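PDB 7JQD: peptide-43 from Lutzomyia longipalpis, which binds the extracellular domain of the pituitary adenylate cyclase-activating polypeptide type I receptor (PAC1R) as a selective peptide antagonist. Local coordinates for residues 10-14 / 27-31. Numbering follows the deposited sequence.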
loop_
_atom_site.group_PDB
_atom_site.type_symbol
_atom_site.label_atom_id
_atom_site.label_comp_id
_atom_site.label_asym_id
_atom_site.label_seq_id
_atom_site.Cartn_x
_atom_site.Cartn_y
_atom_site.Cartn_z
ATOM N N ALA B 10 -3.866 0.588 -9.684
ATOM C CA ALA B 10 -3.589 1.967 -10.088
ATOM C C ALA B 10 -2.092 2.216 -10.189
ATOM O O ALA B 10 -1.593 2.638 -11.237
ATOM C CB ALA B 10 -4.223 2.942 -9.101
ATOM N N ILE B 11 -1.356 1.946 -9.102
ATOM C CA ILE B 11 0.089 2.180 -9.093
ATOM C C ILE B 11 0.727 1.607 -10.349
ATOM O O ILE B 11 1.437 2.306 -11.072
ATOM C CB ILE B 11 0.740 1.582 -7.831
ATOM C CG1 ILE B 11 0.429 2.410 -6.590
ATOM C CG2 ILE B 11 2.264 1.509 -8.006
ATOM C CD1 ILE B 11 1.094 1.858 -5.314
ATOM N N ASP B 12 0.487 0.320 -10.624
ATOM C CA ASP B 12 1.238 -0.343 -11.686
ATOM C C ASP B 12 0.828 0.177 -13.061
ATOM O O ASP B 12 1.671 0.304 -13.962
ATOM C CB ASP B 12 1.058 -1.858 -11.591
ATOM C CG ASP B 12 1.779 -2.467 -10.368
ATOM O OD1 ASP B 12 2.789 -1.873 -9.923
ATOM O OD2 ASP B 12 1.342 -3.532 -9.841
ATOM N N ASP B 13 -0.450 0.506 -13.237
ATOM C CA ASP B 13 -0.879 1.060 -14.507
ATOM C C ASP B 13 -0.255 2.426 -14.733
ATOM O O ASP B 13 0.293 2.697 -15.802
ATOM C CB ASP B 13 -2.398 1.142 -14.555
ATOM C CG ASP B 13 -2.912 1.500 -15.937
ATOM O OD1 ASP B 13 -2.764 0.650 -16.851
ATOM O OD2 ASP B 13 -3.470 2.618 -16.106
ATOM N N CYS B 14 -0.304 3.292 -13.719
ATOM C CA CYS B 14 0.229 4.641 -13.879
ATOM C C CYS B 14 1.743 4.637 -14.014
ATOM O O CYS B 14 2.291 5.331 -14.879
ATOM C CB CYS B 14 -0.209 5.517 -12.711
ATOM S SG CYS B 14 -1.980 5.826 -12.669
ATOM N N CYS B 27 -2.297 10.634 -13.577
ATOM C CA CYS B 27 -2.925 9.327 -13.754
ATOM C C CYS B 27 -3.406 8.768 -12.419
ATOM O O CYS B 27 -4.507 8.215 -12.329
ATOM C CB CYS B 27 -1.943 8.375 -14.432
ATOM S SG CYS B 27 -2.459 6.661 -14.502
ATOM N N MET B 28 -2.611 8.937 -11.355
ATOM C CA MET B 28 -3.031 8.472 -10.034
ATOM C C MET B 28 -4.234 9.260 -9.509
ATOM O O MET B 28 -5.154 8.674 -8.920
ATOM C CB MET B 28 -1.858 8.544 -9.049
ATOM C CG MET B 28 -0.852 7.402 -9.191
ATOM S SD MET B 28 -1.571 5.755 -8.938
ATOM C CE MET B 28 -1.792 5.733 -7.141
ATOM N N LYS B 29 -4.238 10.587 -9.683
ATOM C CA LYS B 29 -5.432 11.365 -9.351
ATOM C C LYS B 29 -6.647 10.827 -10.083
ATOM O O LYS B 29 -7.721 10.674 -9.492
ATOM C CB LYS B 29 -5.240 12.841 -9.690
ATOM C CG LYS B 29 -4.500 13.604 -8.633
ATOM C CD LYS B 29 -4.173 15.006 -9.105
ATOM C CE LYS B 29 -3.425 15.766 -8.023
ATOM N NZ LYS B 29 -2.697 16.954 -8.552
ATOM N N GLN B 30 -6.489 10.516 -11.370
ATOM C CA GLN B 30 -7.597 9.955 -12.131
ATOM C C GLN B 30 -8.034 8.606 -11.566
ATOM O O GLN B 30 -9.235 8.332 -11.480
ATOM C CB GLN B 30 -7.211 9.834 -13.606
ATOM C CG GLN B 30 -8.250 9.147 -14.465
ATOM C CD GLN B 30 -9.649 9.778 -14.390
ATOM O OE1 GLN B 30 -9.803 10.982 -14.161
ATOM N NE2 GLN B 30 -10.673 8.956 -14.601
ATOM N N LYS B 31 -7.079 7.764 -11.147
ATOM C CA LYS B 31 -7.426 6.451 -10.607
ATOM C C LYS B 31 -8.192 6.557 -9.292
ATOM O O LYS B 31 -9.019 5.687 -8.980
ATOM C CB LYS B 31 -6.168 5.603 -10.412
ATOM C CG LYS B 31 -5.563 5.021 -11.700
ATOM C CD LYS B 31 -6.614 4.587 -12.683
ATOM C CE LYS B 31 -5.968 3.981 -13.902
ATOM N NZ LYS B 31 -5.253 2.751 -13.490
#
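In a peptide of fewer than forty residues the interior is small, and a covalent cross-link can supplement what burial provides; the meeting of 10-14 with 27-31 is an example. The disulfide C14-C27, with SG to SG at 2.1 Å and a chi3 of -78°, ties helix 3-17 to helix 21-37. The two short segments run roughly antiparallel, at 145°, and their axes come within 9.5 Å. One turn from the bridge the small side chain of A10 faces the base of K31, their CB atoms 3.5 Å apart.

Apolar packing gathers on one flank of the cross-link. M28 leaves its helix sideways, but its m rotamers curl the thioether back across the gap, so that SD lies 3.9 Å from A10 CB and 3.8 Å from C14 SG, while CE reaches I11 CG1 at 4.0 Å. On the other flank the contact is electrostatic. K31 lays its aliphatic stem beside the disulfide, with CG 3.8 Å from C14 SG, and carries NZ to D13 OD2, a salt bridge and hydrogen bond of 3.2 Å. D13 is shared, since its OD1 also pairs with R16 one turn further along its own helix.

A10, I11 and M28 also pack against aromatic side chains of the receptor chain, and D12, turned away from the second helix, hydrogen-bonds to a polar receptor side chain; the cross-linked pair thus presents a composite binding surface. The arrangement is an antiparallel alpha-helical hairpin cross-linked by a disulfide.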